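Side-chain contacts in glutamyl endopeptidase (Staphylococcus epidermidis, PDB 6PYM), which acts as a secreted serine endopeptidase, cleaving peptide chains preferentially on the carbonyl side of glutamate and aspartate residues: residues A[204-207]-A[212-215]; A[92-97]-A[194-199]; A[64-69]-A[73-78]; A[20-25]-A[141-146]. The protein carries 1 engineered substitution. One frame throughout, in Å; residues are numbered along the deposited sequence.

Contact 1 of 4, residues A[204-207]-A[212-215]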
loop_
_atom_site.group_PDB
_atom_site.type_symbol
_atom_site.label_atom_id
_atom_site.label_comp_id
_atom_site.label_asym_id
_atom_site.label_seq_id
_atom_site.Cartn_x
_atom_site.Cartn_y
_atom_site.Cartn_z
ATOM N N GLN A 204 -6.865 -6.409 14.560
ATOM C CA GLN A 204 -7.981 -7.337 14.727
ATOM C C GLN A 204 -8.765 -7.488 13.432
ATOM O O GLN A 204 -9.107 -8.604 13.033
ATOM C CB GLN A 204 -8.894 -6.854 15.852
ATOM C CG GLN A 204 -8.244 -6.915 17.217
ATOM C CD GLN A 204 -9.111 -6.323 18.307
ATOM O OE1 GLN A 204 -10.100 -5.645 18.032
ATOM N NE2 GLN A 204 -8.750 -6.590 19.556
ATOM N N PHE A 205 -9.043 -6.372 12.760
ATOM C CA PHE A 205 -9.704 -6.412 11.459
ATOM C C PHE A 205 -8.922 -7.263 10.466
ATOM O O PHE A 205 -9.507 -8.052 9.716
ATOM C CB PHE A 205 -9.875 -4.970 10.964
ATOM C CG PHE A 205 -10.228 -4.828 9.499
ATOM C CD1 PHE A 205 -11.490 -5.155 9.030
ATOM C CD2 PHE A 205 -9.309 -4.291 8.605
ATOM C CE1 PHE A 205 -11.815 -4.989 7.695
ATOM C CE2 PHE A 205 -9.632 -4.122 7.277
ATOM C CZ PHE A 205 -10.883 -4.475 6.821
ATOM N N LEU A 206 -7.595 -7.133 10.459
ATOM C CA LEU A 206 -6.784 -7.941 9.549
ATOM C C LEU A 206 -6.901 -9.425 9.876
ATOM O O LEU A 206 -7.127 -10.250 8.984
ATOM C CB LEU A 206 -5.328 -7.492 9.599
ATOM C CG LEU A 206 -5.049 -6.068 9.127
ATOM C CD1 LEU A 206 -3.558 -5.780 9.262
ATOM C CD2 LEU A 206 -5.539 -5.840 7.691
ATOM N N ARG A 207 -6.735 -9.787 11.154
ATOM C CA ARG A 207 -6.795 -11.198 11.538
ATOM C C ARG A 207 -8.142 -11.816 11.202
ATOM O O ARG A 207 -8.215 -12.994 10.828
ATOM C CB ARG A 207 -6.522 -11.361 13.032
ATOM C CG ARG A 207 -5.081 -11.185 13.415
ATOM C CD ARG A 207 -4.845 -11.538 14.871
ATOM N NE ARG A 207 -3.424 -11.428 15.172
ATOM C CZ ARG A 207 -2.862 -10.436 15.856
ATOM N NH1 ARG A 207 -3.608 -9.469 16.355
ATOM N NH2 ARG A 207 -1.552 -10.427 16.053
ATOM N N ASP A 212 -4.058 -15.713 7.303
ATOM C CA ASP A 212 -2.615 -15.871 7.210
ATOM C C ASP A 212 -1.844 -14.572 7.416
ATOM O O ASP A 212 -0.638 -14.546 7.149
ATOM C CB ASP A 212 -2.222 -16.532 5.876
ATOM C CG ASP A 212 -2.679 -15.736 4.648
ATOM O OD1 ASP A 212 -3.572 -14.875 4.770
ATOM O OD2 ASP A 212 -2.158 -15.986 3.536
ATOM N N ILE A 213 -2.493 -13.508 7.902
ATOM C CA ILE A 213 -1.787 -12.249 8.128
ATOM C C ILE A 213 -0.581 -12.481 9.031
ATOM O O ILE A 213 -0.661 -13.190 10.042
ATOM C CB ILE A 213 -2.747 -11.180 8.683
ATOM C CG1 ILE A 213 -2.139 -9.787 8.520
ATOM C CG2 ILE A 213 -3.112 -11.447 10.145
ATOM C CD1 ILE A 213 -2.287 -9.224 7.119
ATOM N N ASN A 214 0.551 -11.905 8.661
ATOM C CA ASN A 214 1.807 -12.102 9.374
ATOM C C ASN A 214 2.123 -10.814 10.123
ATOM O O ASN A 214 2.623 -9.854 9.531
ATOM C CB ASN A 214 2.910 -12.459 8.385
ATOM C CG ASN A 214 4.242 -12.705 9.057
ATOM O OD1 ASN A 214 4.315 -12.894 10.269
ATOM N ND2 ASN A 214 5.306 -12.713 8.264
ATOM N N ILE A 215 1.825 -10.789 11.418
ATOM C CA ILE A 215 2.058 -9.634 12.275
ATOM C C ILE A 215 3.229 -9.959 13.196
ATOM O O ILE A 215 3.198 -10.966 13.917
ATOM C CB ILE A 215 0.795 -9.279 13.074
ATOM C CG1 ILE A 215 -0.362 -8.961 12.119
ATOM C CG2 ILE A 215 1.065 -8.125 14.024
ATOM C CD1 ILE A 215 -1.711 -8.817 12.791
#

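Contact 2 of 4, residues A[92-97]-A[194-199]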
loop_
_atom_site.group_PDB
_atom_site.type_symbol
_atom_site.label_atom_id
_atom_site.label_comp_id
_atom_site.label_asym_id
_atom_site.label_seq_id
_atom_site.Cartn_x
_atom_site.Cartn_y
_atom_site.Cartn_z
ATOM N N SER A 92 -11.422 5.372 8.987
ATOM C CA SER A 92 -10.107 5.559 8.384
ATOM C C SER A 92 -10.124 5.021 6.961
ATOM O O SER A 92 -10.929 4.155 6.612
ATOM C CB SER A 92 -9.007 4.869 9.192
ATOM O OG SER A 92 -8.900 5.443 10.483
ATOM N N ASP A 93 -9.185 5.523 6.154
ATOM C CA ASP A 93 -9.142 5.280 4.710
ATOM C C ASP A 93 -8.419 3.965 4.395
ATOM O O ASP A 93 -7.370 3.935 3.740
ATOM C CB ASP A 93 -8.449 6.459 4.031
ATOM C CG ASP A 93 -8.746 6.563 2.553
ATOM O OD1 ASP A 93 -9.475 5.714 2.011
ATOM O OD2 ASP A 93 -8.215 7.519 1.938
ATOM N N LEU A 94 -9.003 2.851 4.847
ATOM C CA LEU A 94 -8.382 1.534 4.721
ATOM C C LEU A 94 -9.391 0.534 4.186
ATOM O O LEU A 94 -10.520 0.455 4.685
ATOM C CB LEU A 94 -7.891 1.044 6.081
ATOM C CG LEU A 94 -7.263 -0.353 6.103
ATOM C CD1 LEU A 94 -5.983 -0.410 5.259
ATOM C CD2 LEU A 94 -7.005 -0.785 7.542
ATOM N N ALA A 95 -8.976 -0.261 3.207
ATOM C CA ALA A 95 -9.791 -1.358 2.716
ATOM C C ALA A 95 -8.902 -2.538 2.368
ATOM O O ALA A 95 -7.753 -2.374 1.940
ATOM C CB ALA A 95 -10.586 -0.954 1.470
ATOM N N ILE A 96 -9.445 -3.737 2.562
ATOM C CA ILE A 96 -8.878 -4.947 1.986
ATOM C C ILE A 96 -9.507 -5.125 0.618
ATOM O O ILE A 96 -10.728 -4.983 0.465
ATOM C CB ILE A 96 -9.182 -6.173 2.865
ATOM C CG1 ILE A 96 -8.584 -6.014 4.265
ATOM C CG2 ILE A 96 -8.701 -7.452 2.178
ATOM C CD1 ILE A 96 -9.095 -7.045 5.273
ATOM N N LEU A 97 -8.692 -5.430 -0.379
ATOM C CA LEU A 97 -9.199 -5.880 -1.669
ATOM C C LEU A 97 -8.779 -7.331 -1.828
ATOM O O LEU A 97 -7.583 -7.639 -1.880
ATOM C CB LEU A 97 -8.676 -5.039 -2.831
ATOM C CG LEU A 97 -9.159 -5.502 -4.212
ATOM C CD1 LEU A 97 -10.668 -5.338 -4.373
ATOM C CD2 LEU A 97 -8.429 -4.761 -5.304
ATOM N N SER A 194 -0.012 11.592 5.461
ATOM C CA SER A 194 -0.773 10.826 6.436
ATOM C C SER A 194 -1.029 9.402 5.972
ATOM O O SER A 194 -1.248 9.138 4.786
ATOM C CB SER A 194 -2.153 11.452 6.672
ATOM O OG SER A 194 -2.065 12.787 7.131
ATOM N N SER A 195 -1.091 8.506 6.953
ATOM C CA SER A 195 -1.394 7.103 6.745
ATOM C C SER A 195 -2.367 6.620 7.811
ATOM O O SER A 195 -2.505 7.217 8.889
ATOM C CB SER A 195 -0.119 6.258 6.812
ATOM O OG SER A 195 0.444 6.252 8.118
ATOM N N VAL A 196 -3.051 5.528 7.484
ATOM C CA VAL A 196 -3.811 4.769 8.468
ATOM C C VAL A 196 -2.822 3.960 9.285
ATOM O O VAL A 196 -2.121 3.094 8.750
ATOM C CB VAL A 196 -4.836 3.842 7.801
ATOM C CG1 VAL A 196 -5.659 3.115 8.870
ATOM C CG2 VAL A 196 -5.729 4.626 6.862
ATOM N N TYR A 197 -2.775 4.234 10.584
ATOM C CA TYR A 197 -1.874 3.544 11.495
ATOM C C TYR A 197 -2.446 2.177 11.839
ATOM O O TYR A 197 -3.615 2.064 12.222
ATOM C CB TYR A 197 -1.762 4.382 12.761
ATOM C CG TYR A 197 -0.776 3.909 13.795
ATOM C CD1 TYR A 197 0.519 3.551 13.447
ATOM C CD2 TYR A 197 -1.128 3.870 15.135
ATOM C CE1 TYR A 197 1.432 3.156 14.399
ATOM C CE2 TYR A 197 -0.218 3.472 16.097
ATOM C CZ TYR A 197 1.056 3.118 15.721
ATOM O OH TYR A 197 1.973 2.725 16.664
ATOM N N ILE A 198 -1.629 1.138 11.703
ATOM C CA ILE A 198 -2.114 -0.212 11.953
ATOM C C ILE A 198 -2.045 -0.493 13.451
ATOM O O ILE A 198 -1.126 -1.155 13.946
ATOM C CB ILE A 198 -1.372 -1.233 11.073
ATOM C CG1 ILE A 198 -1.625 -0.911 9.594
ATOM C CG2 ILE A 198 -1.806 -2.663 11.400
ATOM C CD1 ILE A 198 -0.729 -1.660 8.620
ATOM N N ASN A 199 -3.003 0.060 14.184
ATOM C CA ASN A 199 -3.068 -0.121 15.627
ATOM C C ASN A 199 -3.734 -1.457 15.963
ATOM O O ASN A 199 -4.018 -2.281 15.091
ATOM C CB ASN A 199 -3.717 1.088 16.294
ATOM C CG ASN A 199 -5.208 1.190 16.027
ATOM O OD1 ASN A 199 -5.827 0.309 15.433
ATOM N ND2 ASN A 199 -5.803 2.279 16.500
#

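Contact 3 of 4, residues A[64-69]-A[73-78]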
loop_
_atom_site.group_PDB
_atom_site.type_symbol
_atom_site.label_atom_id
_atom_site.label_comp_id
_atom_site.label_asym_id
_atom_site.label_seq_id
_atom_site.Cartn_x
_atom_site.Cartn_y
_atom_site.Cartn_z
ATOM N N SER A 64 -7.574 -3.623 -11.408
ATOM C CA SER A 64 -6.419 -4.452 -11.728
ATOM C C SER A 64 -5.304 -4.185 -10.725
ATOM O O SER A 64 -4.959 -3.027 -10.464
ATOM C CB SER A 64 -5.901 -4.130 -13.128
ATOM O OG SER A 64 -6.810 -4.535 -14.137
ATOM N N VAL A 65 -4.713 -5.255 -10.205
ATOM C CA VAL A 65 -3.635 -5.179 -9.220
ATOM C C VAL A 65 -2.406 -5.840 -9.817
ATOM O O VAL A 65 -2.456 -7.013 -10.203
ATOM C CB VAL A 65 -4.024 -5.876 -7.908
ATOM C CG1 VAL A 65 -2.871 -5.823 -6.913
ATOM C CG2 VAL A 65 -5.284 -5.251 -7.325
ATOM N N HIS A 66 -1.301 -5.105 -9.863
ATOM C CA HIS A 66 -0.052 -5.584 -10.454
ATOM C C HIS A 66 1.021 -5.573 -9.371
ATOM O O HIS A 66 1.692 -4.550 -9.161
ATOM C CB HIS A 66 0.370 -4.677 -11.614
ATOM C CG HIS A 66 -0.589 -4.640 -12.771
ATOM N ND1 HIS A 66 -1.680 -3.797 -12.849
ATOM C CD2 HIS A 66 -0.561 -5.317 -13.944
ATOM C CE1 HIS A 66 -2.292 -3.973 -14.012
ATOM N NE2 HIS A 66 -1.632 -4.890 -14.692
ATOM N N PRO A 67 1.222 -6.677 -8.655
ATOM C CA PRO A 67 2.276 -6.687 -7.634
ATOM C C PRO A 67 3.634 -6.637 -8.309
ATOM O O PRO A 67 3.854 -7.264 -9.348
ATOM C CB PRO A 67 2.057 -8.023 -6.914
ATOM C CG PRO A 67 1.430 -8.903 -7.955
ATOM C CD PRO A 67 0.577 -7.996 -8.806
ATOM N N SER A 68 4.543 -5.863 -7.727
ATOM C CA SER A 68 5.913 -5.763 -8.217
ATOM C C SER A 68 6.010 -5.080 -9.569
ATOM O O SER A 68 7.006 -5.273 -10.277
ATOM C CB SER A 68 6.646 -7.120 -8.281
ATOM O OG SER A 68 6.146 -8.079 -7.363
ATOM N N ALA A 69 5.008 -4.296 -9.968
ATOM C CA ALA A 69 5.072 -3.625 -11.259
ATOM C C ALA A 69 6.331 -2.778 -11.342
ATOM O O ALA A 69 6.713 -2.106 -10.377
ATOM C CB ALA A 69 3.850 -2.732 -11.441
ATOM N N ASN A 73 5.190 -1.311 -19.254
ATOM C CA ASN A 73 5.405 -2.436 -20.154
ATOM C C ASN A 73 6.106 -3.596 -19.462
ATOM O O ASN A 73 6.651 -4.474 -20.139
ATOM C CB ASN A 73 6.205 -1.993 -21.381
ATOM C CG ASN A 73 5.564 -0.831 -22.102
ATOM O OD1 ASN A 73 6.170 0.231 -22.253
ATOM N ND2 ASN A 73 4.332 -1.023 -22.547
ATOM N N ASP A 74 6.108 -3.617 -18.124
ATOM C CA ASP A 74 6.881 -4.608 -17.371
ATOM C C ASP A 74 6.135 -4.894 -16.066
ATOM O O ASP A 74 6.376 -4.255 -15.035
ATOM C CB ASP A 74 8.301 -4.128 -17.118
ATOM C CG ASP A 74 9.207 -5.229 -16.591
ATOM O OD1 ASP A 74 8.694 -6.261 -16.123
ATOM O OD2 ASP A 74 10.445 -5.058 -16.637
ATOM N N TYR A 75 5.241 -5.876 -16.126
ATOM C CA TYR A 75 4.510 -6.379 -14.972
ATOM C C TYR A 75 5.009 -7.801 -14.756
ATOM O O TYR A 75 4.409 -8.761 -15.265
ATOM C CB TYR A 75 3.014 -6.368 -15.280
ATOM C CG TYR A 75 2.441 -4.989 -15.513
ATOM C CD1 TYR A 75 2.498 -4.014 -14.524
ATOM C CD2 TYR A 75 1.814 -4.667 -16.710
ATOM C CE1 TYR A 75 1.949 -2.756 -14.719
ATOM C CE2 TYR A 75 1.268 -3.402 -16.919
ATOM C CZ TYR A 75 1.341 -2.453 -15.918
ATOM O OH TYR A 75 0.804 -1.198 -16.103
ATOM N N PRO A 76 6.112 -7.994 -14.031
ATOM C CA PRO A 76 6.722 -9.334 -13.981
ATOM C C PRO A 76 5.824 -10.378 -13.355
ATOM O O PRO A 76 5.936 -11.568 -13.677
ATOM C CB PRO A 76 8.000 -9.110 -13.161
ATOM C CG PRO A 76 7.722 -7.873 -12.360
ATOM C CD PRO A 76 6.881 -7.006 -13.254
ATOM N N ASN A 77 4.930 -9.970 -12.457
ATOM C CA ASN A 77 3.986 -10.879 -11.828
ATOM C C ASN A 77 2.581 -10.746 -12.396
ATOM O O ASN A 77 1.623 -11.220 -11.777
ATOM C CB ASN A 77 4.038 -10.725 -10.309
ATOM C CG ASN A 77 5.316 -11.300 -9.736
ATOM O OD1 ASN A 77 5.762 -12.363 -10.161
ATOM N ND2 ASN A 77 5.935 -10.594 -8.806
ATOM N N GLY A 78 2.451 -10.142 -13.575
ATOM C CA GLY A 78 1.172 -9.996 -14.230
ATOM C C GLY A 78 0.210 -9.161 -13.407
ATOM O O GLY A 78 0.600 -8.232 -12.682
HETATM O O HOH W 1 3.355 -7.423 -12.056
#

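Contact 4 of 4, residues A[20-25]-A[141-146]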
loop_
_atom_site.group_PDB
_atom_site.type_symbol
_atom_site.label_atom_id
_atom_site.label_comp_id
_atom_site.label_asym_id
_atom_site.label_seq_id
_atom_site.Cartn_x
_atom_site.Cartn_y
_atom_site.Cartn_z
ATOM N N ASP A 20 8.562 -6.783 -3.363
ATOM C CA ASP A 20 7.704 -7.600 -4.214
ATOM C C ASP A 20 6.225 -7.395 -3.904
ATOM O O ASP A 20 5.389 -7.431 -4.812
ATOM C CB ASP A 20 8.091 -9.086 -4.182
ATOM C CG ASP A 20 8.010 -9.718 -2.790
ATOM O OD1 ASP A 20 7.914 -9.007 -1.764
ATOM O OD2 ASP A 20 8.080 -10.976 -2.728
ATOM N N ALA A 21 5.885 -7.180 -2.634
ATOM C CA ALA A 21 4.493 -7.039 -2.232
ATOM C C ALA A 21 3.910 -5.678 -2.587
ATOM O O ALA A 21 2.682 -5.521 -2.574
ATOM C CB ALA A 21 4.356 -7.292 -0.729
ATOM N N VAL A 22 4.756 -4.688 -2.859
ATOM C CA VAL A 22 4.277 -3.372 -3.265
ATOM C C VAL A 22 3.589 -3.492 -4.620
ATOM O O VAL A 22 4.140 -4.093 -5.555
ATOM C CB VAL A 22 5.446 -2.375 -3.298
ATOM C CG1 VAL A 22 4.966 -0.994 -3.720
ATOM C CG2 VAL A 22 6.142 -2.317 -1.939
ATOM N N SER A 23 2.380 -2.925 -4.739
ATOM C CA SER A 23 1.522 -3.209 -5.880
ATOM C C SER A 23 0.959 -1.944 -6.510
ATOM O O SER A 23 0.616 -0.980 -5.817
ATOM C CB SER A 23 0.364 -4.116 -5.476
ATOM O OG SER A 23 0.836 -5.334 -4.914
ATOM N N PHE A 24 0.837 -1.983 -7.833
ATOM C CA PHE A 24 0.266 -0.915 -8.642
ATOM C C PHE A 24 -1.194 -1.235 -8.939
ATOM O O PHE A 24 -1.522 -2.376 -9.290
ATOM C CB PHE A 24 1.071 -0.819 -9.941
ATOM C CG PHE A 24 0.452 0.040 -11.008
ATOM C CD1 PHE A 24 0.437 1.421 -10.893
ATOM C CD2 PHE A 24 -0.085 -0.539 -12.156
ATOM C CE1 PHE A 24 -0.125 2.206 -11.893
ATOM C CE2 PHE A 24 -0.641 0.240 -13.153
ATOM C CZ PHE A 24 -0.657 1.608 -13.020
ATOM N N ILE A 25 -2.069 -0.243 -8.781
ATOM C CA ILE A 25 -3.502 -0.425 -8.970
ATOM C C ILE A 25 -3.963 0.450 -10.128
ATOM O O ILE A 25 -3.648 1.646 -10.172
ATOM C CB ILE A 25 -4.277 -0.075 -7.690
ATOM C CG1 ILE A 25 -3.825 -0.977 -6.542
ATOM C CG2 ILE A 25 -5.775 -0.219 -7.918
ATOM C CD1 ILE A 25 -4.604 -0.771 -5.247
ATOM N N ALA A 141 3.263 3.175 -13.503
ATOM C CA ALA A 141 3.610 1.865 -12.964
ATOM C C ALA A 141 5.079 1.731 -12.589
ATOM O O ALA A 141 5.592 0.610 -12.510
ATOM C CB ALA A 141 3.156 0.722 -13.880
ATOM N N THR A 142 5.772 2.843 -12.336
ATOM C CA THR A 142 7.117 2.792 -11.785
ATOM C C THR A 142 7.076 2.947 -10.268
ATOM O O THR A 142 6.314 3.759 -9.730
ATOM C CB THR A 142 8.067 3.822 -12.415
ATOM O OG1 THR A 142 7.587 5.167 -12.207
ATOM C CG2 THR A 142 8.242 3.550 -13.914
ATOM N N MET A 143 7.886 2.145 -9.587
ATOM C CA MET A 143 7.875 2.071 -8.131
ATOM C C MET A 143 8.946 2.994 -7.560
ATOM O O MET A 143 10.095 2.976 -8.025
ATOM C CB MET A 143 8.130 0.630 -7.690
ATOM C CG MET A 143 7.986 0.436 -6.194
ATOM S SD MET A 143 8.565 -1.152 -5.556
ATOM C CE MET A 143 7.484 -2.312 -6.402
ATOM N N TRP A 144 8.569 3.795 -6.560
ATOM C CA TRP A 144 9.455 4.774 -5.950
ATOM C C TRP A 144 9.363 4.666 -4.439
ATOM O O TRP A 144 8.273 4.494 -3.879
ATOM C CB TRP A 144 9.107 6.221 -6.388
ATOM C CG TRP A 144 9.315 6.405 -7.839
ATOM C CD1 TRP A 144 8.558 5.883 -8.843
ATOM C CD2 TRP A 144 10.382 7.122 -8.467
ATOM N NE1 TRP A 144 9.093 6.220 -10.069
ATOM C CE2 TRP A 144 10.214 6.978 -9.860
ATOM C CE3 TRP A 144 11.464 7.868 -7.990
ATOM C CZ2 TRP A 144 11.081 7.571 -10.783
ATOM C CZ3 TRP A 144 12.330 8.439 -8.906
ATOM C CH2 TRP A 144 12.126 8.292 -10.284
ATOM N N GLU A 145 10.504 4.791 -3.780
ATOM C CA GLU A 145 10.616 4.782 -2.332
ATOM C C GLU A 145 10.923 6.195 -1.853
ATOM O O GLU A 145 11.875 6.829 -2.330
ATOM C CB GLU A 145 11.757 3.853 -1.935
ATOM C CG GLU A 145 12.092 3.822 -0.471
ATOM C CD GLU A 145 13.191 2.819 -0.181
ATOM O OE1 GLU A 145 14.386 3.178 -0.318
ATOM O OE2 GLU A 145 12.870 1.656 0.137
ATOM N N SER A 146 10.128 6.682 -0.907
ATOM C CA SER A 146 10.279 8.010 -0.327
ATOM C C SER A 146 10.697 7.875 1.130
ATOM O O SER A 146 10.108 7.085 1.873
ATOM C CB SER A 146 8.951 8.758 -0.429
ATOM O OG SER A 146 9.106 10.072 0.075
#

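Contact 1 of 4, residues A[204-207]-A[212-215]
Arg-207 and Ile-213 mark the closest approach of the two backbones, with CA atoms 6.1 Å apart. Segment 204-207 is part of helix 200-209, the C-terminal helix of this chymotrypsin-like fold, and segment 212-215 is the irregular tail that doubles back beside it. No hydrogen bond joins the segments; the contact rests on apolar packing of side chains, with Ile-213 CG2 also near Arg-207 CA. Ile-213 meets the helix with two of its branches. Its CG1 lies 4.1 Å from CB of Leu-206, a buried residue whose CA-CB bond points to the tail, and its CG2 rests 3.8 Å from CG of Arg-207. That second branch sits between the backbone N and the carbonyl carbon of its own residue, because CG1 takes the place anti to the N (chi1 -163°). Ile-213 and Arg-207 run at about a right angle to each other, so the methyl branch bears on the root of the arginine. The tail also touches the loop at Ile-117: Ile-213 and Ile-215 both meet that residue, and Asn-214 is hydrogen-bonded to it through the backbone. Ile-215 meets the other end of the arginine. The Arg-207 chain is extended from CG to NE, which carries the guanidinium past Ile-213 to Ile-215. There an aliphatic methyl lies over one face of the flat cation, so this contact does not use the N-H groups as donors. Ile-215 CD1 stands over the centre of the guanidinium, and the guanidinium atom nearest to it is Arg-207 NH2, at 3.6 Å.

Contact 2 of 4, residues A[92-97]-A[194-199]
Val-196 presses both of its methyls against Ser-92, Asp-93 and Leu-94, at the junction of the two barrels of the chymotrypsin-like fold where the catalytic triad is assembled. CG1 touches two side chains: it lies 3.8 Å from Ser-92 CB and 4.1 Å from Leu-94 CB. CG2 faces mainly the backbone of Asp-93, whose O and N are each 3.6 Å away, though it also nears Ser-92 CB. The valine torsion is consistent with this arrangement, since CG1 stands anti to the backbone N (chi1 -177°) and CG2 anti to the carbonyl carbon, so that both branches reach 92-94. No hydrogen bond crosses between the segments; the contact is van der Waals packing of the valine methyls on side-chain carbons and on the Asp-93 backbone.

The next shell is the shape of residues 92-94 themselves. Asp-93 is the centre of an inverse gamma turn, closed by a weak bond from Leu-94 N to Ser-92 O of 2.9 Å. The turn sets CB of residues 92 and 94 over one methyl. Leu-94 then continues inward onto Ile-183 and Val-202, while Ser-92 OG is hydrogen-bonded to Glu-156.

Farther out lies the predicted charge relay system of Asp-93, His-51 and Ala-169, the last an engineered residue in this structure. Val-196 packs behind the turn bearing the aspartate, touching its backbone more closely than its side chain: Asp-93 CB is 4.3 Å from Val-196 CG2. Beyond CB the carboxylate leads away from the valine, and its OD2 is hydrogen-bonded to His-51 ND1.

Contact 3 of 4, residues A[64-69]-A[73-78]
His-66 and Tyr-75 stack at the loop end of the beta hairpin formed by strands 64-67 and 80-87 of the N-terminal barrel. Two turns shape the connection: a type II turn from His-66 to Ala-69 and a type I turn from Tyr-75 to Gly-78. The rings pack face to face, centroids 3.9 Å apart and planes inclined at 29°. Both residues hold CG beside the backbone N (chi1 -63° for His-66), which helps bring the rings together. The overlap is unequal: His-66 CD2 sits over the centre of the tyrosine ring, whereas Tyr-75 CE1 lies towards the rim of the imidazole. At the edge of the same phenol ring, near its plane, Ala-69 CB comes within 3.6 Å of CD1 of Tyr-75.

Polar contacts add to the stack. Asn-77 ND2 donates to Ser-68 OG at 2.9 Å, nearly in the amide plane but bent at the hydrogen (138°); that OG is also hydrogen-bonded to Asp-20 O. A bridging water donates to Pro-67 O at 2.8 Å. The same water donates to Gly-78 O and accepts from Asn-77 N. Gly-78 O is approached as well by His-66 CA, 3.5 Å away, in a CA-H...O contact. One water thus links the two turns where no direct backbone hydrogen bond does. Strand ends joined by a long, turn-rich excursion, knitted by a ring stack, an amide and a water, make this an irregular hairpin loop of a beta barrel.

Contact 4 of 4, residues A[20-25]-A[141-146]
Phe-24 and Ala-141 form a CH-pi contact across the interface between the two beta barrels of the chymotrypsin-like fold. Ala-141 CB lies 3.8 Å from the centroid of the phenylalanine ring and only 6° off its normal, so the methyl sits squarely over one face. The approach extends to the backbone, with Ala-141 CA 3.8 Å from Phe-24 CD1. The ring is brought there with CG anti to the backbone N (chi1 168°), and Tyr-134 meets it edge-to-face.

The other apolar pair is Val-22 with Met-143. Methionine CE comes 3.7 Å from Val-22 CB, and SD lies 4.0 Å from Val-22 CG1. The Met-143 chain is bent at its last torsion (chi3 -62°), which turns the terminal methyl onto the valine.

No hydrogen bond crosses the contact; those present lie within each segment. Trp-144 NE1 donates to Thr-142 OG1 at 2.8 Å, the acceptor lying in the plane of the indole, and that OG1 is also bonded to Pro-139 O. Ser-23 OG donates to Ala-21 O at 3.0 Å from above the carbonyl plane.

All four touching residues are buried. Strand 22-27, whose Phe-24 also touches Tyr-75, here faces strand 143-154 of the other sheet and the loop just before it, which holds Ala-141; Met-143 meanwhile packs on Ile-11 of strand 8-11 and Thr-132 of strand 128-133.

In the fold
Contact 4 opens first, at 20-25, and closes only at 141-146, joining the first barrel to the second sheet. Nested in this long loop, contact 3 closes a short hairpin connection between 64-69 and 73-78; strands 64-67 and 22-27 are neighbours, linked by His-66 N to Phe-24 O. Contact 2 opens at 92-97, before contact 4 has closed, and ends at 194-199, so the two cross and tie the barrels at sites about 17 Å apart between centres. Val-65 and Leu-97 bring contacts 3 and 2 together. Contact 1 follows in series, folding the C-terminal tail onto helix 200-209, whose Phe-205 packs on Ile-96.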